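Local coordinates for transcriptional regulator, LacI family protein (Rhodococcus jostii, PDB 3K9C) that regulates transcription as a member of the LacI family, probably by binding cis-regulatory DNA sites, at the interface of chains A and B. Coordinates in Å, arbitrary orientation; residue numbers count along the deposited sequence, not the author numbering. Chains: chain A/B, Transcriptional regulator, LacI family protein.

Contact 1: the interface of chains A and B. Residues chain A 224, 228, 230; chain B 169-170, 195, 199, 202.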
loop_
_atom_site.group_PDB
_atom_site.type_symbol
_atom_site.label_atom_id
_atom_site.label_comp_id
_atom_site.label_asym_id
_atom_site.label_seq_id
_atom_site.Cartn_x
_atom_site.Cartn_y
_atom_site.Cartn_z
ATOM N N ARG A 224 1.999 7.158 -4.422
ATOM C CA ARG A 224 0.942 7.850 -3.695
ATOM C C ARG A 224 1.469 8.470 -2.409
ATOM O O ARG A 224 0.914 9.440 -1.914
ATOM C CB ARG A 224 -0.216 6.895 -3.370
ATOM C CG ARG A 224 0.137 5.729 -2.440
ATOM C CD ARG A 224 -1.132 4.964 -2.038
ATOM N NE ARG A 224 -2.049 5.830 -1.295
ATOM C CZ ARG A 224 -1.889 6.176 -0.018
ATOM N NH1 ARG A 224 -0.855 5.723 0.675
ATOM N NH2 ARG A 224 -2.750 7.004 0.563
ATOM N N ILE A 228 1.059 12.955 -0.969
ATOM C CA ILE A 228 0.191 13.222 0.170
ATOM C C ILE A 228 0.403 14.694 0.522
ATOM O O ILE A 228 1.522 15.125 0.772
ATOM C CB ILE A 228 0.560 12.341 1.385
ATOM C CG1 ILE A 228 0.248 10.883 1.074
ATOM C CG2 ILE A 228 -0.225 12.786 2.624
ATOM C CD1 ILE A 228 0.791 9.932 2.111
ATOM N N HIS A 230 0.270 16.731 3.086
ATOM C CA HIS A 230 1.101 17.209 4.186
ATOM C C HIS A 230 2.515 16.648 4.176
ATOM O O HIS A 230 3.310 16.932 5.072
ATOM C CB HIS A 230 0.422 16.926 5.534
ATOM C CG HIS A 230 0.020 15.499 5.726
ATOM N ND1 HIS A 230 0.876 14.544 6.233
ATOM C CD2 HIS A 230 -1.145 14.863 5.465
ATOM C CE1 HIS A 230 0.253 13.379 6.276
ATOM N NE2 HIS A 230 -0.973 13.546 5.815
ATOM N N GLU B 169 -4.739 9.105 4.531
ATOM C CA GLU B 169 -3.961 9.935 5.445
ATOM C C GLU B 169 -4.378 11.402 5.397
ATOM O O GLU B 169 -4.302 12.103 6.404
ATOM C CB GLU B 169 -2.457 9.817 5.142
ATOM C CG GLU B 169 -1.922 8.383 5.126
ATOM C CD GLU B 169 -1.997 7.723 3.751
ATOM O OE1 GLU B 169 -2.873 8.093 2.948
ATOM O OE2 GLU B 169 -1.178 6.822 3.473
ATOM N N THR B 170 -4.823 11.870 4.235
ATOM C CA THR B 170 -5.230 13.263 4.092
ATOM C C THR B 170 -6.419 13.637 4.963
ATOM O O THR B 170 -6.438 14.713 5.569
ATOM C CB THR B 170 -5.573 13.602 2.635
ATOM O OG1 THR B 170 -4.448 13.290 1.804
ATOM C CG2 THR B 170 -5.903 15.090 2.496
ATOM N N ARG B 195 -4.797 3.917 8.153
ATOM C CA ARG B 195 -4.270 4.882 7.188
ATOM C C ARG B 195 -4.701 6.291 7.570
ATOM O O ARG B 195 -3.946 7.251 7.415
ATOM C CB ARG B 195 -4.742 4.548 5.769
ATOM C CG ARG B 195 -4.195 5.502 4.719
ATOM C CD ARG B 195 -4.524 5.034 3.318
ATOM N NE ARG B 195 -3.455 4.218 2.759
ATOM C CZ ARG B 195 -3.518 3.613 1.577
ATOM N NH1 ARG B 195 -4.612 3.729 0.828
ATOM N NH2 ARG B 195 -2.486 2.902 1.135
ATOM N N GLY B 199 -2.302 9.760 9.193
ATOM C CA GLY B 199 -2.343 11.188 8.917
ATOM C C GLY B 199 -2.514 12.015 10.178
ATOM O O GLY B 199 -2.015 13.148 10.277
ATOM N N ASP B 202 0.854 12.080 11.804
ATOM C CA ASP B 202 1.744 12.928 11.008
ATOM C C ASP B 202 1.525 14.398 11.331
ATOM O O ASP B 202 2.482 15.166 11.450
ATOM C CB ASP B 202 1.507 12.752 9.508
ATOM C CG ASP B 202 1.768 11.350 9.026
ATOM O OD1 ASP B 202 2.644 10.662 9.597
ATOM O OD2 ASP B 202 1.097 10.945 8.048
#

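Contact 2: the interface of chains A and B. Residues chain A 45, 64-65; chain B 12, 14, 45.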
loop_
_atom_site.group_PDB
_atom_site.type_symbol
_atom_site.label_atom_id
_atom_site.label_comp_id
_atom_site.label_asym_id
_atom_site.label_seq_id
_atom_site.Cartn_x
_atom_site.Cartn_y
_atom_site.Cartn_z
HETATM N N MSE A 45 -4.125 -11.038 -15.821
HETATM C CA MSE A 45 -4.270 -11.971 -14.718
HETATM C C MSE A 45 -3.173 -11.598 -13.726
HETATM O O MSE A 45 -1.987 -11.708 -14.041
HETATM C CB MSE A 45 -4.068 -13.425 -15.154
HETATM C CG MSE A 45 -4.541 -14.394 -14.084
HETATM SE SE MSE A 45 -3.640 -16.109 -14.120
HETATM C CE MSE A 45 -3.109 -16.182 -12.225
ATOM N N ARG A 64 -0.682 -21.917 -14.729
ATOM C CA ARG A 64 -1.910 -22.704 -14.665
ATOM C C ARG A 64 -3.016 -22.098 -15.523
ATOM O O ARG A 64 -4.063 -22.716 -15.725
ATOM C CB ARG A 64 -2.414 -22.813 -13.223
ATOM C CG ARG A 64 -1.688 -23.840 -12.386
ATOM C CD ARG A 64 -2.516 -24.224 -11.171
ATOM N NE ARG A 64 -2.476 -23.222 -10.110
ATOM C CZ ARG A 64 -1.438 -23.036 -9.298
ATOM N NH1 ARG A 64 -0.348 -23.781 -9.427
ATOM N NH2 ARG A 64 -1.498 -22.116 -8.346
ATOM N N GLU A 65 -2.795 -20.886 -16.017
ATOM C CA GLU A 65 -3.799 -20.238 -16.847
ATOM C C GLU A 65 -3.320 -20.042 -18.282
ATOM O O GLU A 65 -2.198 -20.401 -18.631
ATOM C CB GLU A 65 -4.208 -18.893 -16.239
ATOM C CG GLU A 65 -4.738 -18.988 -14.814
ATOM C CD GLU A 65 -5.896 -19.950 -14.663
ATOM O OE1 GLU A 65 -6.771 -19.982 -15.549
ATOM O OE2 GLU A 65 -5.938 -20.669 -13.644
ATOM N N SER B 12 -8.549 -27.449 -11.625
ATOM C CA SER B 12 -8.101 -26.194 -11.016
ATOM C C SER B 12 -9.306 -25.269 -10.862
ATOM O O SER B 12 -9.723 -24.616 -11.820
ATOM C CB SER B 12 -7.038 -25.521 -11.891
ATOM O OG SER B 12 -5.867 -26.319 -11.980
ATOM N N LEU B 14 -11.357 -22.009 -9.517
ATOM C CA LEU B 14 -11.104 -20.599 -9.253
ATOM C C LEU B 14 -12.100 -19.862 -8.380
ATOM O O LEU B 14 -13.309 -20.060 -8.482
ATOM C CB LEU B 14 -11.015 -19.818 -10.569
ATOM C CG LEU B 14 -10.000 -20.191 -11.648
ATOM C CD1 LEU B 14 -8.593 -20.169 -11.061
ATOM C CD2 LEU B 14 -10.338 -21.559 -12.212
HETATM N N MSE B 45 -8.239 -15.686 -8.409
HETATM C CA MSE B 45 -8.082 -14.757 -9.508
HETATM C C MSE B 45 -8.452 -13.378 -8.961
HETATM O O MSE B 45 -9.586 -13.152 -8.556
HETATM C CB MSE B 45 -9.007 -15.126 -10.665
HETATM C CG MSE B 45 -8.497 -14.635 -11.995
HETATM SE SE MSE B 45 -9.960 -14.122 -13.144
HETATM C CE MSE B 45 -9.575 -12.221 -13.281
#

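Contact 1: the interface of chains A and B
A:Arg224 reaches across the two-fold interface and grips the carboxylate of B:Glu169 end-on, one terminal nitrogen to each oxygen. This patch joins a loop of one periplasmic binding protein-like core to the starts and sides of two helices, 169-181 and 194-206, of the other. NH2 of A:Arg224 donates to OE1 of B:Glu169 at 2.6 Å, and NH1 donates to OE2 at 3.0 Å. Both oxygens use their syn lone pairs, and the guanidinium and carboxylate planes are only 8° apart; the paired hydrogen bonds, nearly in one plane, are likely to hold both groups against rotation. CG of A:Arg224 sits between its own backbone N and carbonyl carbon (chi1 63°), and a further bend at chi3 turns the guanidinium towards its mate.

The second charged layer is a stack. The guanidinium of B:Arg195 lies face to face with that of A:Arg224, CZ over CZ at 3.4 Å. The like charges are probably offset by B:Glu169, whose OE2 also forms a salt bridge within its own chain to NE of B:Arg195 at 3.5 Å. B:Arg195 is likely to steady the carboxylate from the face opposite A:Ile228. An alanine in place of A:Arg224 would probably leave B:Glu169 without its partner across the interface and uncover the face of B:Arg195.

Packing contacts flank the charged pair. The delta-methyl CD1 of A:Ile228 caps the carboxylate face opposite B:Arg195, 3.9 Å from CD of B:Glu169. A:Ile228 also backs the ring of A:His230, its CG2 resting over the rim of one face. That imidazole meets B:Asp202 with its CE1 corner, 3.5 Å from CB, the ring and carboxylate planes inclined by 43°. As modelled, the pair forms no hydrogen bond: NE2 of A:His230 stays 4.0 Å from OD2 of B:Asp202.

Contact 2: the interface of chains A and B
Over one face of the A:Glu65 carboxylate, displaced beyond the OE2 side, comes the methyl CD1 of B:Leu14, 3.7 Å from OE2. The patch belongs to the periplasmic binding protein-like core of a LacI-family regulator. The methyl approaches from above the carboxylate plane, at a slant, and is 4.5 Å from the carbon CD of A:Glu65. The guanidinium of A:Arg64, the other flat group, is carried past the contact: its aliphatic CD does the touching, 4.0 Å from the hydroxyl OG of B:Ser12. The bend at chi3 (-77°) turns the guanidinium away from this serine.

Chain B contributes the N-terminal strand 13-20 and B:Ser12 just ahead of it; chain A contributes the loop residues A:Arg64 and A:Glu65, which follow helix 55-62. The side chains of A:Glu65 and B:Leu14 run antiparallel, each passing beside the other. The glutamate is folded at chi2 (-55°), which turns a carboxylate face obliquely towards the leucine methyl.

Beside this pair, the selenomethionines A:Met45 and B:Met45, on the equivalent strands of the two copies, face one another across the two-fold. Their CG methylenes come to 4.5 Å, a loose apolar approach. Beyond CG the two chains diverge, leaving SE of A:Met45 and SE of B:Met45 6.7 Å apart.

Contact 1 and contact 2 lie about 36 Å apart, measured between the centres of their C-alpha atoms, and share no residue or secondary-structure element. They sit towards opposite ends of one interface; its two-fold symmetry gives each a twin with the chains exchanged, and in contact 2 the symmetry shows directly, the same selenomethionine coming from both copies. Contact 1 supplies a charged, directional link, whereas the residues given for contact 2 meet by looser van der Waals approaches. Together they join the two lobes of each core to the partner, a side-by-side arrangement consistent with the dimers typical of LacI-family regulators, although the structure alone does not prove the solution state.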